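Local coordinates for fibronectin type III domain-containing protein (Simiduia agarivorans, PDB 6P2K) that probably hydrolyses xyloglucan-type glucans, as an ancestral member of glycoside hydrolase family 74 built on seven-bladed beta-propellers, at residues Gly291-Phe297 with Phe308-Trp314; Ile453-Trp457 with Asp538-Asp544; Ala502-Leu506 with Thr551-Thr555. All coordinates share one frame; numbering follows the deposited sequence.

Contact 1 of 3, residues Gly291-Phe297 with Phe308-Trp314; sequences GLYEGTF and FYWEKIW
Glu-294 and Glu-311 pair through their backbones midway along the hairpin of strands 292-300 and 304-314 in a four-stranded propeller blade. Glu-294 N reaches Glu-311 O at 2.8 Å, nearly straight (168°), Glu-311 N returns a bond to Glu-294 O, and Thr-296 and Tyr-309 do the same. Where the chain turns a corner at Ile-313 the register slips by one: Leu-292 O takes Ile-313 N at 2.9 Å and, weakly, Trp-314 N, a classic beta bulge.

Phe-297, Phe-308 and Trp-310 cluster on one face; the edge of Phe-297 meets the face of Trp-310, planes at 84°, with Phe-297 CZ 3.6 Å from Trp-310 CZ2. On the other, Tyr-309 CG stands between its backbone N and carbonyl carbon (chi1 58°), setting the ring face against Thr-296 CB, 3.8 Å from the ring centroid. With alanine in place of Tyr-309, the Thr-296 CB would probably lose its CH-pi partner, and Tyr-236 of a second subunit the ring beside it.

Between the two carboxylates a water lies 2.8 Å from Glu-294 OE1 and 3.2 Å from Glu-311 OE2. The salt bridge from Arg-347 and the hydroxyls of Tyr-338 and Tyr-369 probably keep the buried Glu-294 carboxylate ionised.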
# COMPACT_ATOMS: atom_id res chain seq x y z
N GLY B 291 -1.44 -4.93 43.36
CA GLY B 291 -2.81 -5.39 43.50
C GLY B 291 -3.31 -5.29 44.93
O GLY B 291 -3.01 -4.31 45.62
N LEU B 292 -4.04 -6.30 45.39
CA LEU B 292 -4.67 -6.24 46.70
C LEU B 292 -4.73 -7.64 47.30
O LEU B 292 -5.06 -8.61 46.61
CB LEU B 292 -6.08 -5.64 46.59
CG LEU B 292 -6.94 -5.50 47.85
CD1 LEU B 292 -6.24 -4.64 48.89
CD2 LEU B 292 -8.29 -4.91 47.48
N TYR B 293 -4.39 -7.74 48.58
CA TYR B 293 -4.35 -9.02 49.29
C TYR B 293 -5.58 -9.21 50.16
O TYR B 293 -6.07 -8.26 50.78
CB TYR B 293 -3.11 -9.11 50.19
CG TYR B 293 -1.80 -9.41 49.49
CD1 TYR B 293 -1.50 -10.69 49.05
CD2 TYR B 293 -0.85 -8.41 49.31
CE1 TYR B 293 -0.29 -10.96 48.43
CE2 TYR B 293 0.35 -8.67 48.69
CZ TYR B 293 0.63 -9.95 48.25
OH TYR B 293 1.83 -10.20 47.64
N GLU B 294 -6.07 -10.44 50.22
CA GLU B 294 -6.99 -10.88 51.26
C GLU B 294 -6.35 -12.05 52.00
O GLU B 294 -5.93 -13.02 51.38
CB GLU B 294 -8.35 -11.28 50.70
CG GLU B 294 -9.32 -11.76 51.78
CD GLU B 294 -10.74 -11.91 51.28
OE1 GLU B 294 -10.95 -12.60 50.26
OE2 GLU B 294 -11.66 -11.33 51.90
N GLY B 295 -6.27 -11.93 53.32
CA GLY B 295 -5.68 -12.96 54.16
C GLY B 295 -6.75 -13.68 54.97
O GLY B 295 -7.73 -13.07 55.39
N THR B 296 -6.54 -14.98 55.17
CA THR B 296 -7.44 -15.80 55.97
C THR B 296 -6.69 -16.28 57.20
O THR B 296 -5.61 -16.87 57.08
CB THR B 296 -7.97 -16.99 55.17
OG1 THR B 296 -8.54 -16.52 53.94
CG2 THR B 296 -9.03 -17.74 55.95
N PHE B 297 -7.25 -16.03 58.38
CA PHE B 297 -6.63 -16.40 59.65
C PHE B 297 -7.59 -17.29 60.42
O PHE B 297 -8.68 -16.86 60.80
CB PHE B 297 -6.28 -15.15 60.47
CG PHE B 297 -5.21 -14.30 59.85
CD1 PHE B 297 -5.51 -13.47 58.78
CD2 PHE B 297 -3.91 -14.33 60.33
CE1 PHE B 297 -4.53 -12.68 58.20
CE2 PHE B 297 -2.93 -13.54 59.75
CZ PHE B 297 -3.25 -12.72 58.68
N PHE B 308 -2.61 -19.56 58.56
CA PHE B 308 -3.01 -18.36 57.85
C PHE B 308 -2.38 -18.37 56.47
O PHE B 308 -1.33 -18.98 56.26
CB PHE B 308 -2.62 -17.08 58.62
CG PHE B 308 -1.16 -16.73 58.52
CD1 PHE B 308 -0.25 -17.22 59.44
CD2 PHE B 308 -0.69 -15.90 57.51
CE1 PHE B 308 1.09 -16.90 59.36
CE2 PHE B 308 0.65 -15.57 57.42
CZ PHE B 308 1.54 -16.07 58.35
N TYR B 309 -3.03 -17.68 55.53
CA TYR B 309 -2.49 -17.53 54.19
C TYR B 309 -2.98 -16.22 53.59
O TYR B 309 -4.04 -15.71 53.96
CB TYR B 309 -2.87 -18.71 53.28
CG TYR B 309 -4.36 -18.96 53.13
CD1 TYR B 309 -5.07 -19.65 54.10
CD2 TYR B 309 -5.04 -18.53 52.00
CE1 TYR B 309 -6.43 -19.89 53.96
CE2 TYR B 309 -6.40 -18.76 51.85
CZ TYR B 309 -7.08 -19.45 52.83
OH TYR B 309 -8.43 -19.68 52.68
N TRP B 310 -2.18 -15.68 52.68
CA TRP B 310 -2.52 -14.47 51.94
C TRP B 310 -2.77 -14.82 50.48
O TRP B 310 -2.06 -15.65 49.90
CB TRP B 310 -1.40 -13.43 52.03
CG TRP B 310 -1.21 -12.85 53.40
CD1 TRP B 310 -0.29 -13.22 54.33
CD2 TRP B 310 -1.96 -11.77 53.98
NE1 TRP B 310 -0.42 -12.45 55.46
CE2 TRP B 310 -1.44 -11.55 55.27
CE3 TRP B 310 -3.02 -10.98 53.54
CZ2 TRP B 310 -1.94 -10.57 56.12
CZ3 TRP B 310 -3.52 -10.00 54.39
CH2 TRP B 310 -2.98 -9.81 55.66
N GLU B 311 -3.78 -14.19 49.90
CA GLU B 311 -4.15 -14.43 48.51
C GLU B 311 -4.36 -13.09 47.82
O GLU B 311 -4.97 -12.18 48.39
CB GLU B 311 -5.43 -15.27 48.43
CG GLU B 311 -6.06 -15.33 47.05
CD GLU B 311 -7.39 -16.06 47.07
OE1 GLU B 311 -7.91 -16.38 45.98
OE2 GLU B 311 -7.92 -16.31 48.17
N LYS B 312 -3.85 -12.97 46.60
CA LYS B 312 -4.08 -11.78 45.80
C LYS B 312 -5.46 -11.88 45.16
O LYS B 312 -5.70 -12.74 44.31
CB LYS B 312 -2.99 -11.62 44.73
CG LYS B 312 -1.75 -10.90 45.23
CD LYS B 312 -0.98 -10.27 44.08
CE LYS B 312 0.43 -9.91 44.53
NZ LYS B 312 1.21 -9.25 43.43
N ILE B 313 -6.38 -11.01 45.59
CA ILE B 313 -7.71 -10.97 44.99
C ILE B 313 -7.78 -9.97 43.84
O ILE B 313 -8.81 -9.91 43.15
CB ILE B 313 -8.78 -10.64 46.05
CG1 ILE B 313 -8.51 -9.28 46.69
CG2 ILE B 313 -8.79 -11.73 47.12
CD1 ILE B 313 -9.69 -8.73 47.45
N TRP B 314 -6.72 -9.21 43.61
CA TRP B 314 -6.60 -8.26 42.52
C TRP B 314 -5.13 -8.21 42.14
O TRP B 314 -4.27 -8.20 43.02
CB TRP B 314 -7.11 -6.87 42.93
CG TRP B 314 -7.53 -5.97 41.81
CD1 TRP B 314 -7.75 -6.32 40.50
CD2 TRP B 314 -7.78 -4.57 41.90
NE1 TRP B 314 -8.12 -5.21 39.78
CE2 TRP B 314 -8.15 -4.12 40.62
CE3 TRP B 314 -7.73 -3.64 42.95
CZ2 TRP B 314 -8.47 -2.79 40.36
CZ3 TRP B 314 -8.05 -2.32 42.68
CH2 TRP B 314 -8.41 -1.91 41.40
O HOH W 1 -9.84 -15.15 50.42

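Contact 2 of 3, residues Ile453-Trp457 with Asp538-Asp544; sequences IADAW and DIGRALD. With ZN (zinc ion), chain O; PE3 (3,6,9,12,15,18,21,24,27,30,33,36,39-tridecaoxahentetracontane-1,41-diol), chain V.
Trp-457 and Asp-544 approach from opposite directions, each with CG anti to its own carbonyl carbon (chi1 -52° and -72°). These torsions swing the indole from the end of strand 447-456 over the first turn of helix 539-547 and carry the carboxylate to the indole's edge. The ring and carboxylate planes are only 17° apart, and Trp-457 NE1 gives a weak hydrogen bond to Asp-544 OD1 at 3.1 Å. One indole face rests on the helix: Gly-540 CA lies 3.7 Å from the centroid of the five-membered ring, a CH-pi contact. Having no side chain, Gly-540 lets the ring come this close.

Asp-538, at the N-cap, accepts from Arg-541 N at 3.1 Å through OD1, and more weakly from Gly-540 N. A water ties this cap to the strand: it donates to Asp-538 OD1 and Asp-455 O and accepts from Trp-457 N at 2.7 Å. Deeper in, Ile-539 CG2 presses on Asp-455 O at 3.3 Å, while Leu-543 CD1 meets Ala-456 CB at 3.7 Å. Strand and helix thus join two successive propeller blades by packing of Ile-539 and Leu-543 against residues 455-456, and by the water and indole contacts round Trp-457.

Asp-544 OD2 binds a zinc ion at 2.3 Å, with two waters and Asp-544 of a third subunit completing the observed shell. Arg-548 of that subunit donates to the same OD2 and makes a cation-pi contact with Trp-457. Two carboxylates this close would probably repel each other, a charge that zinc and that arginine are likely to offset at this metal-bridged subunit interface.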
# COMPACT_ATOMS: atom_id res chain seq x y z
N ILE B 453 -2.29 23.97 17.58
CA ILE B 453 -2.59 23.43 16.25
C ILE B 453 -1.83 24.25 15.21
O ILE B 453 -2.01 25.47 15.13
CB ILE B 453 -4.10 23.45 15.95
CG1 ILE B 453 -4.90 22.84 17.10
CG2 ILE B 453 -4.39 22.72 14.64
CD1 ILE B 453 -4.67 21.35 17.29
N ALA B 454 -1.00 23.57 14.42
CA ALA B 454 -0.21 24.19 13.36
C ALA B 454 -0.75 23.78 11.99
O ALA B 454 -1.83 23.18 11.88
CB ALA B 454 1.26 23.83 13.53
N ASP B 455 0.02 24.07 10.95
CA ASP B 455 -0.40 23.84 9.57
C ASP B 455 0.78 23.30 8.77
O ASP B 455 1.75 24.01 8.54
CB ASP B 455 -0.93 25.13 8.94
CG ASP B 455 -1.01 25.06 7.44
OD1 ASP B 455 -1.66 24.12 6.94
OD2 ASP B 455 -0.42 25.92 6.76
N ALA B 456 0.68 22.04 8.35
CA ALA B 456 1.74 21.37 7.58
C ALA B 456 1.23 21.13 6.16
O ALA B 456 0.54 20.13 5.90
CB ALA B 456 2.16 20.07 8.25
N TRP B 457 1.58 22.03 5.25
CA TRP B 457 1.17 21.94 3.84
C TRP B 457 -0.35 21.81 3.72
O TRP B 457 -0.86 21.05 2.89
CB TRP B 457 1.85 20.77 3.13
CG TRP B 457 3.35 20.71 3.24
CD1 TRP B 457 4.10 19.66 3.69
CD2 TRP B 457 4.29 21.74 2.88
NE1 TRP B 457 5.43 19.96 3.63
CE2 TRP B 457 5.58 21.23 3.14
CE3 TRP B 457 4.17 23.03 2.36
CZ2 TRP B 457 6.74 21.97 2.90
CZ3 TRP B 457 5.32 23.77 2.13
CH2 TRP B 457 6.59 23.24 2.40
N ASP B 538 8.91 26.46 9.18
CA ASP B 538 7.82 25.83 8.44
C ASP B 538 7.73 24.39 8.90
O ASP B 538 8.64 23.60 8.61
CB ASP B 538 8.05 25.93 6.93
CG ASP B 538 6.85 25.46 6.12
OD1 ASP B 538 6.37 24.33 6.34
OD2 ASP B 538 6.38 26.23 5.26
N ILE B 539 6.65 24.04 9.60
CA ILE B 539 6.56 22.70 10.16
C ILE B 539 6.33 21.65 9.08
O ILE B 539 6.69 20.48 9.27
CB ILE B 539 5.46 22.64 11.24
CG1 ILE B 539 5.49 21.29 11.96
CG2 ILE B 539 4.09 22.91 10.62
CD1 ILE B 539 4.55 21.20 13.11
N GLY B 540 5.76 22.03 7.94
CA GLY B 540 5.67 21.09 6.83
C GLY B 540 7.03 20.67 6.32
O GLY B 540 7.28 19.49 6.06
N ARG B 541 7.95 21.63 6.18
CA ARG B 541 9.31 21.31 5.76
C ARG B 541 10.01 20.42 6.79
O ARG B 541 10.72 19.48 6.43
CB ARG B 541 10.10 22.60 5.54
CG ARG B 541 11.49 22.40 4.99
CD ARG B 541 12.05 23.72 4.47
NE ARG B 541 13.31 23.54 3.76
CZ ARG B 541 14.47 24.07 4.15
NH1 ARG B 541 14.53 24.81 5.24
NH2 ARG B 541 15.57 23.85 3.43
N ALA B 542 9.82 20.71 8.08
CA ALA B 542 10.38 19.85 9.11
C ALA B 542 9.83 18.44 9.02
O ALA B 542 10.55 17.46 9.25
CB ALA B 542 10.11 20.45 10.49
N LEU B 543 8.55 18.31 8.67
CA LEU B 543 7.98 16.98 8.50
C LEU B 543 8.48 16.32 7.22
O LEU B 543 8.61 15.09 7.18
CB LEU B 543 6.45 17.06 8.53
CG LEU B 543 5.92 17.30 9.95
CD1 LEU B 543 4.49 17.82 9.96
CD2 LEU B 543 6.02 16.03 10.78
N ASP B 544 8.77 17.11 6.17
CA ASP B 544 9.38 16.55 4.97
C ASP B 544 10.69 15.84 5.31
O ASP B 544 10.93 14.71 4.89
CB ASP B 544 9.60 17.64 3.90
CG ASP B 544 8.30 18.09 3.26
OD1 ASP B 544 7.26 17.45 3.49
OD2 ASP B 544 8.32 19.10 2.53
ZN ZN O . 10.27 19.46 1.45
O43 PE3 V . -5.51 23.46 7.61
C42 PE3 V . -5.24 24.67 8.33
C41 PE3 V . -5.07 24.36 9.82
O40 PE3 V . -4.81 25.60 10.49
C39 PE3 V . -4.66 25.41 11.90
C38 PE3 V . -4.38 26.76 12.54
O37 PE3 V . -5.48 27.66 12.29
O HOH W 2 3.36 23.90 6.14
O HOH W 3 9.73 21.01 0.34
O HOH W 4 12.07 19.81 2.54

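Contact 3 of 3, residues Ala502-Leu506 with Thr551-Thr555; sequences AKAGL and TLPVT
Ala-504 and Val-554 make the central backbone link: Val-554 N donates to Ala-504 O at 2.9 Å, with an N-H...O angle of 164°. Pro-553 CA adds a CA-H...O contact to the same oxygen. Beside this bond the Ala-504 methyl is wedged against the other loop, with its CB 3.4 Å from Leu-552 O and 3.6 Å from Thr-551 CG2; Val-554 CG1 touches it from further along. The second branch, Val-554 CG2, set beside both backbone N and C by chi1, comes within 3.4 Å of Ala-504 O.

On the Thr-551 side, the Lys-503 chain runs extended until chi4 (68°) bends it, and NZ donates to Thr-551 OG1 at 3.0 Å.

Two overlapping beta turns present these groups: a type II turn over 502-505, closed by Gly-505 N to Ala-502 O at 3.0 Å, and a type I' turn over 503-506, closed by Leu-506 N to Lys-503 O at 3.1 Å. The turns lie in the connection between two propeller blades, and residues 551-555 lead into 555-559, an outermost strand of the later blade.

Further out, Val-554 and Leu-506 pack on Tyr-534 of strand 532-536 and on Ala-497. Thr-551 OG1 is also hydrogen-bonded to Ser-380 O of a fourth subunit, so the hydroxyl gripped by Lys-503 faces a subunit boundary.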
# COMPACT_ATOMS: atom_id res chain seq x y z
N ALA B 502 19.17 16.46 22.10
CA ALA B 502 19.09 17.76 21.42
C ALA B 502 18.85 17.60 19.92
O ALA B 502 19.55 18.19 19.09
CB ALA B 502 20.33 18.61 21.70
N LYS B 503 17.86 16.79 19.58
CA LYS B 503 17.48 16.60 18.19
C LYS B 503 17.14 17.93 17.54
O LYS B 503 16.53 18.81 18.17
CB LYS B 503 16.29 15.64 18.11
CG LYS B 503 15.71 15.41 16.73
CD LYS B 503 14.49 14.50 16.82
CE LYS B 503 13.98 14.08 15.46
NZ LYS B 503 14.95 13.18 14.76
N ALA B 504 17.57 18.10 16.29
CA ALA B 504 17.35 19.32 15.50
C ALA B 504 18.02 20.54 16.12
O ALA B 504 17.71 21.68 15.74
CB ALA B 504 15.85 19.60 15.30
N GLY B 505 18.95 20.34 17.05
CA GLY B 505 19.59 21.46 17.70
C GLY B 505 18.74 22.15 18.76
O GLY B 505 19.15 23.20 19.26
N LEU B 506 17.57 21.61 19.09
CA LEU B 506 16.77 22.17 20.17
C LEU B 506 17.27 21.63 21.50
O LEU B 506 17.30 20.42 21.69
CB LEU B 506 15.30 21.82 19.97
CG LEU B 506 14.30 22.41 20.99
CD1 LEU B 506 14.20 23.92 20.84
CD2 LEU B 506 12.93 21.75 20.83
N THR B 551 16.51 15.05 9.82
CA THR B 551 16.08 16.08 10.76
C THR B 551 16.47 17.45 10.24
O THR B 551 17.63 17.68 9.90
CB THR B 551 16.69 15.85 12.15
OG1 THR B 551 16.51 14.48 12.52
CG2 THR B 551 16.01 16.73 13.17
N LEU B 552 15.51 18.34 10.19
CA LEU B 552 15.73 19.73 9.83
C LEU B 552 15.99 20.54 11.10
O LEU B 552 15.18 20.48 12.04
CB LEU B 552 14.53 20.30 9.11
CG LEU B 552 14.62 21.77 8.71
CD1 LEU B 552 15.49 21.93 7.47
CD2 LEU B 552 13.23 22.34 8.47
N PRO B 553 17.09 21.29 11.18
CA PRO B 553 17.38 22.05 12.40
C PRO B 553 16.29 23.08 12.69
O PRO B 553 15.67 23.63 11.78
CB PRO B 553 18.72 22.73 12.09
CG PRO B 553 19.33 21.90 11.02
CD PRO B 553 18.18 21.40 10.19
N VAL B 554 16.07 23.34 13.98
CA VAL B 554 15.25 24.46 14.39
C VAL B 554 16.09 25.73 14.24
O VAL B 554 17.29 25.65 13.96
CB VAL B 554 14.73 24.31 15.83
CG1 VAL B 554 13.91 23.04 15.98
CG2 VAL B 554 15.90 24.31 16.82
N THR B 555 15.47 26.88 14.43
CA THR B 555 16.16 28.16 14.40
C THR B 555 16.12 28.80 15.78
O THR B 555 15.05 28.94 16.37
CB THR B 555 15.52 29.11 13.38
OG1 THR B 555 15.41 28.46 12.11
CG2 THR B 555 16.35 30.38 13.23
O HOH W 5 19.65 24.54 15.29

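Contacts 2 and 3 are neighbours, their centres 14 Å apart, and their segments alternate along the chain. They touch through Leu-552, whose CD1 is 3.8 Å from Arg-541 NH1 and whose CD2 is 3.8 Å from Ala-542 N, so the helix of contact 2 also backs the loop of contact 3. The Leu-552 side chain is about 8 Å from the zinc ion held by Asp-544 in contact 2. Contact 1 stands apart, its centre 55 Å from that of contact 2 and 53 Å from that of contact 3, in a blade formed earlier in the sequence. Each contact borders a different neighbouring subunit, but contact 2 alone supplies a zinc ligand, Asp-544.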